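Local coordinates for protein alkylhalidase CmlS (Streptomyces venezuelae, PDB 3I3L) that binds FAD, in part through a covalent bond, and acts as a flavin-dependent halogenase in chloramphenicol biosynthesis, at residues D136-R139 against T144-E147; K468-I473 against L550-V555; A513-D518 against V555-E560. One frame throughout, in Å; residues are numbered along the deposited sequence.

Contact 1 (D136-R139 against T144-E147); sequences DEAR and TVHE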
# COMPACT_ATOMS: atom_id res chain seq x y z
N ASP A 136 -22.44 -6.23 -5.05
CA ASP A 136 -23.53 -6.39 -6.00
C ASP A 136 -22.99 -6.81 -7.35
O ASP A 136 -23.57 -7.62 -8.03
CB ASP A 136 -24.31 -5.07 -6.13
CG ASP A 136 -25.17 -4.79 -4.93
OD1 ASP A 136 -25.24 -5.65 -4.03
OD2 ASP A 136 -25.77 -3.70 -4.85
N GLU A 137 -21.86 -6.24 -7.75
CA GLU A 137 -21.22 -6.78 -8.94
C GLU A 137 -20.95 -8.29 -8.80
O GLU A 137 -21.27 -9.06 -9.72
CB GLU A 137 -19.97 -5.98 -9.33
CG GLU A 137 -19.34 -6.50 -10.56
CD GLU A 137 -20.25 -6.36 -11.76
OE1 GLU A 137 -21.00 -5.36 -11.80
OE2 GLU A 137 -20.17 -7.24 -12.67
N ALA A 138 -20.41 -8.72 -7.65
CA ALA A 138 -20.13 -10.15 -7.41
C ALA A 138 -21.40 -11.00 -7.59
O ALA A 138 -21.37 -12.03 -8.32
CB ALA A 138 -19.52 -10.41 -6.03
N ARG A 139 -22.51 -10.56 -6.97
CA ARG A 139 -23.82 -11.19 -7.13
C ARG A 139 -24.20 -11.38 -8.59
O ARG A 139 -24.55 -12.47 -9.00
CB ARG A 139 -24.92 -10.35 -6.43
CG ARG A 139 -25.11 -10.67 -4.94
CD ARG A 139 -26.32 -9.91 -4.40
NE ARG A 139 -26.22 -9.67 -2.96
CZ ARG A 139 -26.70 -10.49 -2.05
NH1 ARG A 139 -27.34 -11.59 -2.43
NH2 ARG A 139 -26.56 -10.23 -0.75
N THR A 144 -22.17 -16.57 -5.17
CA THR A 144 -23.12 -16.67 -4.06
C THR A 144 -22.74 -15.73 -2.93
O THR A 144 -21.59 -15.78 -2.43
CB THR A 144 -23.11 -18.15 -3.50
OG1 THR A 144 -23.34 -19.06 -4.58
CG2 THR A 144 -24.20 -18.35 -2.40
N VAL A 145 -23.67 -14.90 -2.49
CA VAL A 145 -23.36 -13.94 -1.45
C VAL A 145 -24.42 -14.05 -0.35
O VAL A 145 -25.59 -13.93 -0.64
CB VAL A 145 -23.29 -12.45 -2.01
CG1 VAL A 145 -23.26 -11.43 -0.86
CG2 VAL A 145 -22.10 -12.24 -2.95
N HIS A 146 -24.00 -14.25 0.89
CA HIS A 146 -24.88 -14.21 2.03
C HIS A 146 -24.54 -13.03 2.94
O HIS A 146 -23.58 -13.09 3.72
CB HIS A 146 -24.79 -15.51 2.85
CG HIS A 146 -24.97 -16.77 2.07
ND1 HIS A 146 -26.10 -17.02 1.32
CD2 HIS A 146 -24.19 -17.88 1.96
CE1 HIS A 146 -26.00 -18.23 0.78
NE2 HIS A 146 -24.85 -18.77 1.14
N GLU A 147 -25.38 -12.00 2.89
CA GLU A 147 -25.29 -10.90 3.82
C GLU A 147 -25.93 -11.33 5.12
O GLU A 147 -26.61 -12.34 5.16
CB GLU A 147 -25.97 -9.64 3.28
CG GLU A 147 -25.15 -8.94 2.20
CD GLU A 147 -25.83 -7.75 1.65
OE1 GLU A 147 -26.44 -6.97 2.43
OE2 GLU A 147 -25.76 -7.55 0.42
O HOH W 1 -24.60 -7.19 -1.83
O HOH W 2 -27.73 -12.04 1.05

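Contact 2 (K468-I473 against L550-V555); sequences KRLNSI and LSTQIV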
# COMPACT_ATOMS: atom_id res chain seq x y z
N LYS A 468 23.60 11.31 -13.86
CA LYS A 468 24.97 11.64 -13.51
C LYS A 468 25.65 10.57 -12.65
O LYS A 468 26.85 10.32 -12.81
CB LYS A 468 25.02 13.01 -12.83
CG LYS A 468 26.32 13.30 -12.09
CD LYS A 468 26.89 14.69 -12.39
CE LYS A 468 28.05 14.55 -13.40
NZ LYS A 468 28.76 15.82 -13.80
N ARG A 469 24.93 9.94 -11.73
CA ARG A 469 25.56 8.97 -10.82
C ARG A 469 25.86 7.68 -11.57
O ARG A 469 26.98 7.15 -11.50
CB ARG A 469 24.73 8.71 -9.58
CG ARG A 469 24.75 9.81 -8.56
CD ARG A 469 23.50 9.64 -7.70
NE ARG A 469 23.42 10.60 -6.60
CZ ARG A 469 23.93 10.39 -5.38
NH1 ARG A 469 24.56 9.25 -5.07
NH2 ARG A 469 23.81 11.35 -4.46
N LEU A 470 24.87 7.19 -12.31
CA LEU A 470 25.04 5.98 -13.08
C LEU A 470 26.22 6.14 -14.06
O LEU A 470 27.04 5.21 -14.22
CB LEU A 470 23.75 5.64 -13.84
CG LEU A 470 22.59 5.09 -13.00
CD1 LEU A 470 21.32 5.11 -13.75
CD2 LEU A 470 22.88 3.64 -12.56
N ASN A 471 26.32 7.31 -14.68
CA ASN A 471 27.37 7.54 -15.70
C ASN A 471 28.75 7.55 -15.09
O ASN A 471 29.72 7.19 -15.76
CB ASN A 471 27.11 8.83 -16.54
CG ASN A 471 25.98 8.65 -17.57
OD1 ASN A 471 25.36 9.62 -18.00
ND2 ASN A 471 25.70 7.41 -17.95
N SER A 472 28.83 7.92 -13.81
CA SER A 472 30.11 8.01 -13.12
C SER A 472 30.63 6.64 -12.70
O SER A 472 31.72 6.54 -12.14
CB SER A 472 30.03 8.90 -11.88
OG SER A 472 29.36 8.21 -10.85
N ILE A 473 29.83 5.61 -12.94
CA ILE A 473 30.17 4.27 -12.50
C ILE A 473 31.04 3.57 -13.54
O ILE A 473 30.56 3.10 -14.58
CB ILE A 473 28.93 3.41 -12.20
CG1 ILE A 473 28.22 3.95 -10.93
CG2 ILE A 473 29.29 1.94 -12.06
CD1 ILE A 473 26.88 3.28 -10.67
N LEU A 550 14.42 -1.13 -20.71
CA LEU A 550 14.44 -1.35 -19.24
C LEU A 550 15.81 -1.09 -18.54
O LEU A 550 15.85 -0.80 -17.35
CB LEU A 550 13.97 -2.77 -18.89
CG LEU A 550 12.69 -3.46 -19.42
CD1 LEU A 550 11.54 -2.49 -19.67
CD2 LEU A 550 12.99 -4.38 -20.64
N SER A 551 16.90 -1.19 -19.28
CA SER A 551 18.24 -1.17 -18.72
C SER A 551 18.47 -0.24 -17.53
O SER A 551 19.08 -0.66 -16.53
CB SER A 551 19.28 -1.00 -19.83
OG SER A 551 19.22 0.30 -20.37
N THR A 552 17.96 0.99 -17.56
CA THR A 552 18.16 1.87 -16.43
C THR A 552 17.45 1.36 -15.16
O THR A 552 17.95 1.48 -14.02
CB THR A 552 17.70 3.28 -16.74
OG1 THR A 552 18.51 3.79 -17.81
CG2 THR A 552 17.84 4.16 -15.54
N GLN A 553 16.27 0.78 -15.37
CA GLN A 553 15.45 0.29 -14.26
C GLN A 553 16.12 -0.98 -13.73
O GLN A 553 16.22 -1.18 -12.53
CB GLN A 553 14.02 0.00 -14.73
CG GLN A 553 13.18 1.23 -15.12
CD GLN A 553 13.59 1.84 -16.48
OE1 GLN A 553 14.59 1.44 -17.13
NE2 GLN A 553 12.81 2.83 -16.91
N ILE A 554 16.60 -1.80 -14.64
CA ILE A 554 17.23 -3.06 -14.30
C ILE A 554 18.46 -2.82 -13.40
O ILE A 554 18.59 -3.44 -12.36
CB ILE A 554 17.54 -3.89 -15.56
CG1 ILE A 554 16.24 -4.43 -16.15
CG2 ILE A 554 18.45 -5.06 -15.23
CD1 ILE A 554 16.40 -5.20 -17.43
N VAL A 555 19.34 -1.88 -13.77
CA VAL A 555 20.49 -1.68 -12.93
C VAL A 555 20.16 -0.97 -11.63
O VAL A 555 20.76 -1.28 -10.59
CB VAL A 555 21.82 -1.11 -13.65
CG1 VAL A 555 21.73 -1.06 -15.17
CG2 VAL A 555 22.24 0.17 -13.05

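Contact 3 (A513-D518 against V555-E560); sequences AQYPMD and VVRLME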
# COMPACT_ATOMS: atom_id res chain seq x y z
N ALA A 513 13.41 -9.47 -8.14
CA ALA A 513 12.27 -10.22 -8.68
C ALA A 513 11.40 -9.43 -9.66
O ALA A 513 10.56 -10.01 -10.34
CB ALA A 513 11.40 -10.76 -7.53
N GLN A 514 11.64 -8.12 -9.76
CA GLN A 514 10.80 -7.23 -10.59
C GLN A 514 10.93 -7.40 -12.10
O GLN A 514 10.10 -6.87 -12.82
CB GLN A 514 11.02 -5.76 -10.21
CG GLN A 514 10.89 -5.47 -8.71
CD GLN A 514 12.15 -5.79 -7.92
OE1 GLN A 514 13.05 -6.46 -8.40
NE2 GLN A 514 12.21 -5.31 -6.67
N TYR A 515 11.95 -8.13 -12.57
CA TYR A 515 12.15 -8.36 -14.02
C TYR A 515 12.48 -9.81 -14.39
O TYR A 515 13.25 -10.45 -13.73
CB TYR A 515 13.18 -7.38 -14.61
CG TYR A 515 12.77 -5.95 -14.48
CD1 TYR A 515 11.89 -5.37 -15.41
CD2 TYR A 515 13.18 -5.18 -13.39
CE1 TYR A 515 11.44 -4.03 -15.26
CE2 TYR A 515 12.75 -3.85 -13.23
CZ TYR A 515 11.88 -3.29 -14.16
OH TYR A 515 11.49 -1.99 -13.99
N PRO A 516 11.88 -10.31 -15.47
CA PRO A 516 12.12 -11.67 -15.95
C PRO A 516 13.39 -11.72 -16.77
O PRO A 516 13.55 -10.91 -17.69
CB PRO A 516 10.91 -11.95 -16.87
CG PRO A 516 10.16 -10.64 -16.98
CD PRO A 516 11.05 -9.56 -16.42
N MET A 517 14.27 -12.66 -16.47
CA MET A 517 15.49 -12.78 -17.21
C MET A 517 15.66 -14.21 -17.76
O MET A 517 14.96 -15.12 -17.35
CB MET A 517 16.67 -12.29 -16.35
CG MET A 517 16.48 -10.89 -15.73
SD MET A 517 17.07 -9.45 -16.68
CE MET A 517 16.99 -10.18 -18.22
N ASP A 518 16.58 -14.40 -18.70
CA ASP A 518 16.87 -15.73 -19.26
C ASP A 518 18.36 -16.06 -19.11
O ASP A 518 19.12 -15.24 -18.58
CB ASP A 518 16.45 -15.79 -20.74
CG ASP A 518 16.73 -14.49 -21.49
OD1 ASP A 518 17.92 -14.16 -21.71
OD2 ASP A 518 15.75 -13.78 -21.84
N VAL A 555 19.34 -1.88 -13.77
CA VAL A 555 20.49 -1.68 -12.93
C VAL A 555 20.16 -0.97 -11.63
O VAL A 555 20.76 -1.28 -10.59
CB VAL A 555 21.82 -1.11 -13.65
CG1 VAL A 555 21.73 -1.06 -15.17
CG2 VAL A 555 22.24 0.17 -13.05
N VAL A 556 19.21 -0.04 -11.66
CA VAL A 556 18.81 0.59 -10.39
C VAL A 556 18.23 -0.44 -9.40
O VAL A 556 18.53 -0.44 -8.19
CB VAL A 556 17.84 1.82 -10.59
CG1 VAL A 556 17.26 2.28 -9.27
CG2 VAL A 556 18.58 2.99 -11.25
N ARG A 557 17.38 -1.31 -9.92
CA ARG A 557 16.80 -2.33 -9.05
C ARG A 557 17.87 -3.28 -8.51
O ARG A 557 17.85 -3.62 -7.35
CB ARG A 557 15.67 -3.10 -9.75
CG ARG A 557 14.32 -2.36 -9.76
CD ARG A 557 14.05 -1.78 -8.37
NE ARG A 557 12.93 -0.83 -8.32
CZ ARG A 557 13.01 0.49 -8.52
NH1 ARG A 557 11.92 1.24 -8.43
NH2 ARG A 557 14.16 1.08 -8.81
N LEU A 558 18.83 -3.66 -9.35
CA LEU A 558 19.94 -4.53 -8.88
C LEU A 558 20.79 -3.84 -7.83
O LEU A 558 21.33 -4.49 -6.92
CB LEU A 558 20.80 -5.05 -10.03
CG LEU A 558 20.12 -6.13 -10.86
CD1 LEU A 558 20.72 -6.21 -12.29
CD2 LEU A 558 20.13 -7.51 -10.14
N MET A 559 20.91 -2.53 -7.94
CA MET A 559 21.65 -1.79 -6.96
C MET A 559 20.86 -1.81 -5.64
O MET A 559 21.43 -2.16 -4.61
CB MET A 559 22.00 -0.36 -7.43
CG MET A 559 23.13 -0.34 -8.53
SD MET A 559 23.59 1.21 -9.28
CE MET A 559 24.48 1.93 -8.02
N GLU A 560 19.56 -1.44 -5.68
CA GLU A 560 18.69 -1.45 -4.48
C GLU A 560 18.58 -2.85 -3.84
O GLU A 560 18.46 -2.97 -2.63
CB GLU A 560 17.28 -0.94 -4.78
CG GLU A 560 17.16 0.55 -4.89
CD GLU A 560 16.01 1.02 -5.80
OE1 GLU A 560 15.33 0.16 -6.44
OE2 GLU A 560 15.79 2.25 -5.90

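Contact 1 (D136-R139 against T144-E147)
Arg-139, near the end of helix 127-140, reaches over to Glu-147, just past the edge strand 144-146 of the parallel part of the FAD-binding sheet. Arg-139 NH2 makes a salt bridge to Glu-147 OE2 at 3.0 Å, with a fairly straight N-H...O angle of 159°. The oxygen lies near the guanidinium plane. The donor comes from above the carboxylate, and the two planes are 63° apart. Phe-57 N holds the other oxygen, OE1. Glu-147 lies about 5 Å, side chain to side chain, from the FAD-binding Glu-53.

Two waters sit at the guanidinium edge. Water 1 accepts from Arg-139 NE and lies 2.6 Å from Glu-147 OE2 and 2.8 Å from Asp-136 OD1. Water 2 accepts from Arg-139 NH2 and Glu-147 N.

Val-145 supplies the apolar part. Its CG1, anti to the backbone N (chi1 168°), lies over one guanidinium face, toward its rim, 3.5 Å from Arg-139 NH2. Its CG2 meets Arg-139 CG and, more loosely, Ala-138 CB.

A leucine in place of Glu-147 would probably leave Arg-139 without its charged mate and Phe-57 N without its acceptor. The arginine charge is likely to offset that of Glu-147; Asp-136, linked through water 1, pairs with Lys-132.

Contact 2 (K468-I473 against L550-V555)
Leu-470 packs against Thr-552 and Val-555 in a helix-on-helix contact of the CmlS C-terminal domain. Leu-470 belongs to the last turn of helix 456-471. Its two partners lie three residues apart on helix 551-560, so both are on the same flank. The backbones stay well apart: the closest pair of CA atoms, Leu-470 and Thr-552, is 8.7 Å apart. The side chains bridge this distance.

The leucine works as a fork. Its CG is anti to the carbonyl carbon (chi1 -74°), and the two methyls part from there toward different residues. CD2 meets Val-555 CG2 at 3.6 Å, and these two side chains slide past each other in opposite directions. CD1 meets Thr-552 CG2 at 4.0 Å, a looser touch between side chains set at a slant. Thr-552 offers its methyl here, anti to its own backbone N, while OG1 sits beside that N. Only methyl groups meet, and the buried patch is small, 109 Å² with both sides summed.

Just behind the leucine the chain leaves the helix. Ser-472 OG donates to Arg-469 O at 2.7 Å, and Ile-473 N bonds to Leu-470 O. These bonds close the end of the helix, and strand 473-478 follows in the chain.

Other elements close round the contact. Tyr-535, at the start of helix 535-543, touches both Leu-470 and Thr-552. Met-559, one turn beyond Val-555, touches Leu-470 and Ile-473. Val-574 of strand 573-574 also packs on Ile-473. Leu-470 thus sits where helices 456-471, 535-543 and 551-560 come together.

Contact 3 (A513-D518 against V555-E560)
Arg-557 of helix 551-560 lies against Tyr-515 and Gln-514, in the loop between strand 511-512 and helix 519-531. Its CB points toward that loop. CG stands anti to the carbonyl carbon (chi1 -81°) and comes to the edge of the tyrosine ring, near the ring plane, 4.1 Å from Tyr-515 CE2. The two side chains meet at a slant. At chi2 (-45°) the arginine chain bends, and CD passes the end of Gln-514. This touch is loose, and the orientation of the glutamine amide is uncertain. From CD onward the chain leaves the loop and runs across the direction of its own helix.

At the tip, Arg-557 NH2 makes a salt bridge to Glu-560 OE1 at 2.8 Å. The two residues are three apart, so the pair spans about one helical turn. Val-556 CG1 lies at the guanidinium edge, in its plane. The guanidinium is turned 70° from the tyrosine ring and does not stack on it. The other oxygen of the glutamate, OE2, accepts from Gly-578 N, which ties this helix end to a later loop.

Tyr-515 also rests on Gln-553 and Ile-554, one turn back along the helix. At the far end of the loop, Asp-518 N-caps helix 519-531 through OD1 and pairs with Arg-547 through OD2.

The arginine therefore divides its work. Between the two segments this is a light surface contact. The loop is held here by weak packing of CG and CD, while the arginine charge is paired with Glu-560 of the same helix.

Overall arrangement
From the N terminus, contact 1 comes first. It closes a short turn between helix 127-140 and edge strand 144-146 in the FAD-binding region. Contacts 2 and 3 follow later, in the C-terminal domain, and cross: the order is 468-473, 513-518, 550-555, 555-560. Contact 2 closes a loop of 76 residues, joining helix 551-560 to the end of helix 456-471. Contact 3 closes one of 36, joining the same helix to the loop before helix 519-531. Val-555 ends one segment and begins the other, though it touches only in contact 2. Contacts 2 and 3 have centres about 12 Å apart. Those of contacts 1 and 2, about 49 Å apart, lie on opposite sides of the chain's centre.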